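Prophage MuSo2, 43 kDa tail protein (Shewanella oneidensis, PDB 3CDD) probably serves as a trimeric baseplate protein of a Mu-like prophage tail, related to the GpP assembly protein of phage Mu. Local coordinates at residues Q145-E150 / A160-Q165; N116-Q121 / T138-P143. All blocks are in the same frame, centred on the assembly; numbering follows the deposited sequence.

Contact 1. Residues Q145-E150 / A160-Q165; sequences QRIQIE and ARLAKQ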
loop_
_atom_site.group_PDB
_atom_site.type_symbol
_atom_site.label_atom_id
_atom_site.label_comp_id
_atom_site.label_asym_id
_atom_site.label_seq_id
_atom_site.Cartn_x
_atom_site.Cartn_y
_atom_site.Cartn_z
ATOM N N GLN A 145 -18.708 -22.363 27.978
ATOM C CA GLN A 145 -19.365 -23.669 27.898
ATOM C C GLN A 145 -18.842 -24.514 26.734
ATOM O O GLN A 145 -18.423 -25.649 26.938
ATOM C CB GLN A 145 -20.885 -23.561 27.838
ATOM C CG GLN A 145 -21.545 -24.873 28.265
ATOM C CD GLN A 145 -22.644 -25.307 27.338
ATOM O OE1 GLN A 145 -23.503 -24.507 26.967
ATOM N NE2 GLN A 145 -22.637 -26.595 26.963
ATOM N N ARG A 146 -18.856 -23.954 25.526
ATOM C CA ARG A 146 -18.372 -24.656 24.343
ATOM C C ARG A 146 -17.802 -23.706 23.301
ATOM O O ARG A 146 -18.487 -22.791 22.834
ATOM C CB ARG A 146 -19.460 -25.532 23.716
ATOM C CG ARG A 146 -18.937 -26.418 22.594
ATOM C CD ARG A 146 -20.014 -27.328 22.043
ATOM N NE ARG A 146 -20.915 -26.635 21.127
ATOM C CZ ARG A 146 -21.637 -27.238 20.181
ATOM N NH1 ARG A 146 -21.566 -28.561 19.995
ATOM N NH2 ARG A 146 -22.439 -26.513 19.406
ATOM N N ILE A 147 -16.540 -23.961 22.952
ATOM C CA ILE A 147 -15.759 -23.174 21.992
ATOM C C ILE A 147 -15.272 -24.103 20.888
ATOM O O ILE A 147 -14.594 -25.088 21.155
ATOM C CB ILE A 147 -14.515 -22.513 22.673
ATOM C CG1 ILE A 147 -14.932 -21.541 23.784
ATOM C CG2 ILE A 147 -13.548 -21.860 21.638
ATOM C CD1 ILE A 147 -15.737 -20.346 23.320
ATOM N N GLN A 148 -15.628 -23.792 19.652
ATOM C CA GLN A 148 -15.116 -24.545 18.524
ATOM C C GLN A 148 -14.020 -23.808 17.753
ATOM O O GLN A 148 -14.165 -22.631 17.408
ATOM C CB GLN A 148 -16.250 -24.936 17.592
ATOM C CG GLN A 148 -16.658 -26.372 17.768
ATOM C CD GLN A 148 -18.083 -26.626 17.343
ATOM O OE1 GLN A 148 -18.991 -25.857 17.670
ATOM N NE2 GLN A 148 -18.293 -27.714 16.622
ATOM N N ILE A 149 -12.922 -24.514 17.498
ATOM C CA ILE A 149 -11.848 -23.979 16.673
ATOM C C ILE A 149 -12.364 -23.742 15.261
ATOM O O ILE A 149 -12.817 -24.671 14.606
ATOM C CB ILE A 149 -10.639 -24.946 16.585
ATOM C CG1 ILE A 149 -10.283 -25.553 17.952
ATOM C CG2 ILE A 149 -9.450 -24.260 15.885
ATOM C CD1 ILE A 149 -10.094 -24.550 19.055
ATOM N N GLU A 150 -12.298 -22.494 14.799
ATOM C CA GLU A 150 -12.609 -22.184 13.408
ATOM C C GLU A 150 -11.533 -22.801 12.509
ATOM O O GLU A 150 -10.429 -23.114 12.973
ATOM C CB GLU A 150 -12.733 -20.673 13.199
ATOM C CG GLU A 150 -14.057 -20.098 13.708
ATOM C CD GLU A 150 -13.944 -18.652 14.186
ATOM O OE1 GLU A 150 -13.374 -17.814 13.446
ATOM O OE2 GLU A 150 -14.438 -18.346 15.300
ATOM N N ALA A 160 -7.401 -14.386 21.387
ATOM C CA ALA A 160 -7.782 -12.982 21.301
ATOM C C ALA A 160 -9.310 -12.822 21.277
ATOM O O ALA A 160 -9.844 -11.962 21.976
ATOM C CB ALA A 160 -7.113 -12.293 20.084
ATOM N N ARG A 161 -10.015 -13.661 20.519
ATOM C CA ARG A 161 -11.484 -13.587 20.531
ATOM C C ARG A 161 -12.103 -13.954 21.896
ATOM O O ARG A 161 -13.005 -13.270 22.386
ATOM C CB ARG A 161 -12.147 -14.324 19.357
ATOM C CG ARG A 161 -11.852 -15.813 19.179
ATOM C CD ARG A 161 -12.814 -16.368 18.107
ATOM N NE ARG A 161 -12.636 -17.781 17.750
ATOM C CZ ARG A 161 -13.338 -18.788 18.271
ATOM N NH1 ARG A 161 -14.260 -18.558 19.206
ATOM N NH2 ARG A 161 -13.125 -20.037 17.858
ATOM N N LEU A 162 -11.582 -14.992 22.528
ATOM C CA LEU A 162 -11.976 -15.326 23.901
ATOM C C LEU A 162 -11.701 -14.168 24.877
ATOM O O LEU A 162 -12.576 -13.801 25.674
ATOM C CB LEU A 162 -11.260 -16.605 24.362
ATOM C CG LEU A 162 -11.496 -17.897 23.555
ATOM C CD1 LEU A 162 -10.685 -19.046 24.162
ATOM C CD2 LEU A 162 -12.959 -18.288 23.470
ATOM N N ALA A 163 -10.486 -13.611 24.807
ATOM C CA ALA A 163 -10.074 -12.482 25.644
ATOM C C ALA A 163 -11.093 -11.340 25.587
ATOM O O ALA A 163 -11.396 -10.698 26.599
ATOM C CB ALA A 163 -8.691 -11.978 25.216
ATOM N N LYS A 164 -11.620 -11.110 24.390
ATOM C CA LYS A 164 -12.496 -9.984 24.121
ATOM C C LYS A 164 -13.857 -10.189 24.804
ATOM O O LYS A 164 -14.534 -9.232 25.163
ATOM C CB LYS A 164 -12.664 -9.851 22.607
ATOM C CG LYS A 164 -12.670 -8.443 22.088
ATOM C CD LYS A 164 -13.049 -8.413 20.599
ATOM C CE LYS A 164 -14.293 -7.529 20.367
ATOM N NZ LYS A 164 -14.567 -7.247 18.920
ATOM N N GLN A 165 -14.253 -11.447 24.971
ATOM C CA GLN A 165 -15.497 -11.802 25.652
ATOM C C GLN A 165 -15.334 -11.845 27.176
ATOM O O GLN A 165 -16.294 -12.132 27.889
ATOM C CB GLN A 165 -16.013 -13.166 25.146
ATOM C CG GLN A 165 -16.345 -13.220 23.661
ATOM C CD GLN A 165 -16.559 -14.633 23.149
ATOM O OE1 GLN A 165 -15.775 -15.143 22.349
ATOM N NE2 GLN A 165 -17.620 -15.273 23.610
HETATM O O HOH W 1 -16.724 -20.954 18.728
#

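Contact 2. Residues N116-Q121 / T138-P143; sequences NQTLTQ and TDVGEP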
loop_
_atom_site.group_PDB
_atom_site.type_symbol
_atom_site.label_atom_id
_atom_site.label_comp_id
_atom_site.label_asym_id
_atom_site.label_seq_id
_atom_site.Cartn_x
_atom_site.Cartn_y
_atom_site.Cartn_z
ATOM N N ASN A 116 -16.303 -26.217 28.724
ATOM C CA ASN A 116 -16.352 -25.707 30.106
ATOM C C ASN A 116 -14.976 -25.292 30.630
ATOM O O ASN A 116 -14.633 -25.517 31.792
ATOM C CB ASN A 116 -17.047 -26.723 31.032
ATOM C CG ASN A 116 -18.467 -27.017 30.594
ATOM O OD1 ASN A 116 -19.276 -26.100 30.446
ATOM N ND2 ASN A 116 -18.788 -28.300 30.391
ATOM N N GLN A 117 -14.200 -24.677 29.741
ATOM C CA GLN A 117 -12.840 -24.263 30.029
ATOM C C GLN A 117 -12.774 -22.755 30.154
ATOM O O GLN A 117 -13.444 -22.027 29.413
ATOM C CB GLN A 117 -11.903 -24.706 28.896
ATOM C CG GLN A 117 -11.868 -26.214 28.639
ATOM C CD GLN A 117 -11.325 -26.985 29.825
ATOM O OE1 GLN A 117 -10.162 -26.826 30.194
ATOM N NE2 GLN A 117 -12.165 -27.815 30.438
ATOM N N THR A 118 -11.962 -22.287 31.095
ATOM C CA THR A 118 -11.619 -20.875 31.145
ATOM C C THR A 118 -10.639 -20.508 30.022
ATOM O O THR A 118 -10.059 -21.387 29.359
ATOM C CB THR A 118 -11.003 -20.473 32.507
ATOM O OG1 THR A 118 -9.769 -21.177 32.703
ATOM C CG2 THR A 118 -11.971 -20.787 33.650
ATOM N N LEU A 119 -10.476 -19.200 29.811
ATOM C CA LEU A 119 -9.475 -18.669 28.910
ATOM C C LEU A 119 -8.092 -19.211 29.247
ATOM O O LEU A 119 -7.301 -19.531 28.342
ATOM C CB LEU A 119 -9.470 -17.132 28.979
ATOM C CG LEU A 119 -8.419 -16.339 28.178
ATOM C CD1 LEU A 119 -8.534 -16.617 26.679
ATOM C CD2 LEU A 119 -8.494 -14.839 28.475
ATOM N N THR A 120 -7.791 -19.298 30.538
ATOM C CA THR A 120 -6.479 -19.749 30.989
ATOM C C THR A 120 -6.256 -21.233 30.682
ATOM O O THR A 120 -5.177 -21.614 30.225
ATOM C CB THR A 120 -6.217 -19.433 32.502
ATOM O OG1 THR A 120 -6.270 -18.018 32.708
ATOM C CG2 THR A 120 -4.825 -19.949 32.962
ATOM N N GLN A 121 -7.264 -22.066 30.918
ATOM C CA GLN A 121 -7.135 -23.470 30.555
ATOM C C GLN A 121 -6.953 -23.647 29.043
ATOM O O GLN A 121 -6.111 -24.437 28.595
ATOM C CB GLN A 121 -8.318 -24.300 31.062
ATOM C CG GLN A 121 -8.351 -24.469 32.571
ATOM C CD GLN A 121 -9.713 -24.898 33.057
ATOM O OE1 GLN A 121 -10.734 -24.343 32.643
ATOM N NE2 GLN A 121 -9.740 -25.899 33.933
ATOM N N THR A 138 -4.601 -11.380 35.995
ATOM C CA THR A 138 -5.911 -10.756 36.127
ATOM C C THR A 138 -6.962 -11.845 36.213
ATOM O O THR A 138 -6.672 -13.018 35.962
ATOM C CB THR A 138 -6.226 -9.786 34.936
ATOM O OG1 THR A 138 -7.290 -8.901 35.309
ATOM C CG2 THR A 138 -6.608 -10.561 33.667
ATOM N N ASP A 139 -8.180 -11.455 36.579
ATOM C CA ASP A 139 -9.285 -12.391 36.677
ATOM C C ASP A 139 -9.814 -12.667 35.270
ATOM O O ASP A 139 -10.234 -11.745 34.569
ATOM C CB ASP A 139 -10.371 -11.805 37.580
ATOM C CG ASP A 139 -11.497 -12.766 37.845
ATOM O OD1 ASP A 139 -11.445 -13.932 37.389
ATOM O OD2 ASP A 139 -12.450 -12.335 38.521
ATOM N N VAL A 140 -9.758 -13.932 34.852
ATOM C CA VAL A 140 -10.202 -14.328 33.501
ATOM C C VAL A 140 -11.705 -14.648 33.466
ATOM O O VAL A 140 -12.276 -14.932 32.399
ATOM C CB VAL A 140 -9.342 -15.488 32.887
ATOM C CG1 VAL A 140 -7.853 -15.147 32.954
ATOM C CG2 VAL A 140 -9.623 -16.836 33.564
ATOM N N GLY A 141 -12.331 -14.603 34.643
ATOM C CA GLY A 141 -13.776 -14.792 34.770
ATOM C C GLY A 141 -14.231 -16.196 34.420
ATOM O O GLY A 141 -13.465 -17.168 34.539
ATOM N N GLU A 142 -15.485 -16.290 33.977
ATOM C CA GLU A 142 -16.191 -17.565 33.875
ATOM C C GLU A 142 -15.597 -18.468 32.805
ATOM O O GLU A 142 -14.984 -17.974 31.859
ATOM C CB GLU A 142 -17.689 -17.341 33.586
ATOM C CG GLU A 142 -18.509 -16.881 34.782
ATOM C CD GLU A 142 -18.467 -17.859 35.943
ATOM O OE1 GLU A 142 -19.161 -18.908 35.888
ATOM O OE2 GLU A 142 -17.741 -17.568 36.920
ATOM N N PRO A 143 -15.770 -19.800 32.957
ATOM C CA PRO A 143 -15.475 -20.730 31.864
ATOM C C PRO A 143 -16.335 -20.443 30.623
ATOM O O PRO A 143 -17.373 -19.784 30.739
ATOM C CB PRO A 143 -15.840 -22.106 32.463
ATOM C CG PRO A 143 -16.726 -21.798 33.651
ATOM C CD PRO A 143 -16.191 -20.503 34.181
HETATM O O HOH W 2 -12.727 -17.467 30.866
#

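Contact 1. Residues Q145-E150 / A160-Q165
Arg161 reaches from helix 155-164 to the end of strand 144-148, and Leu162 beside it meets Ile147 of that strand. This is a strand-to-helix contact in the gp44-like second domain, where the helix covers one face of the two-stranded antiparallel sheet 113-115/144-148; strand 146-148 and helix 160-164 run roughly antiparallel (148°), their axes 11.5 Å apart at closest approach. The Arg161 chain leaves its backbone with CG between N and the carbonyl carbon (chi1 58°) and stays extended as far as NE. Its guanidinium is met from two directions. At the edge, NH2 gives a weak, bent hydrogen bond to Gln148 O (2.8 Å). Over one face, offset toward the rim, lies Glu150 OE2, 3.1 Å from Arg161 NE; the carboxylate arrives tip to tip with its plane only 19° from that of the guanidinium, a salt bridge of charges alone, since no N-H points at the oxygen. Glu153 of the same chain also forms a salt bridge with Arg161 NE, so the two carboxylates probably share its charge; Glu153 OE1 in turn accepts from Glu150 N. On the buried side, Ile147 and Leu162 cross obliquely, and Leu162 is backed by Ile122 of helix 119-127. The tight point is Ile147 CD1 against Leu162 CD2, at 3.5 Å.

Contact 2. Residues N116-Q121 / T138-P143
Val140 and Pro143 lie against the start of helix 119-127, with Thr118 packed between them. Val140, the residue most covered here, points its side chain at the helix and crosses that of Thr120 at about a right angle: CG1 comes to 3.3 Å from Thr120 OG1, while CG2 rests 4.0 Å from Thr118 CB. Deeper in, Val140 CB meets Leu119 CB at 4.2 Å, and Ile180 of strand 178-181 touches Val140, Leu119 and Thr120 alike. Pro143 lies over the backbone ahead of the helix, its CA 3.4 Å from Gln117 O and its CB against Asn116 O. Thr118 CG2 lies against Pro143 CA (3.9 Å), beside its own backbone N and anti to the carbonyl carbon, a rotation that puts OG1 between those two backbone atoms (chi1 63°). There OG1 accepts from Gln121 N in a nearly straight bond (167°), and Gln121 OE1 in return takes Thr118 N from within its own carbonyl plane. This is a capping box: Thr118 is the N-cap of the helix, and the loop 138-143 packs on the capped end. The loop has its own local brace, an Asx turn in which Gly141 N meets Asp139 OD1 from above the carboxylate plane. No direct hydrogen bond joins the two segments; water 2 does so instead, accepting from Leu119 N (3.0 Å) and donating to Val140 O (3.0 Å). Glu142 O accepts from Arg166 NE, and Arg166 NH2 reaches Pro143 O.

Contact 2 closes at Pro143 before contact 1 opens at Gln145, so the two follow in series, their centres about 11 Å apart within the gp44-like second domain and on the same side of the chain's centre. They are joined at two places. At the corner where strand 113-115 ends and strand 144-148 begins, Gln145 O and Asn116 N lie 2.8 Å apart, a probable hydrogen bond. In the interior, Leu119 of helix 119-127 packs on Leu162 and Ala163 of helix 155-164, with Leu162 CB 3.6 Å from Leu119 CD1. Sheet, two helices and loop 138-143 thus form one compact unit, which no other chain of the trimer touches at these segments.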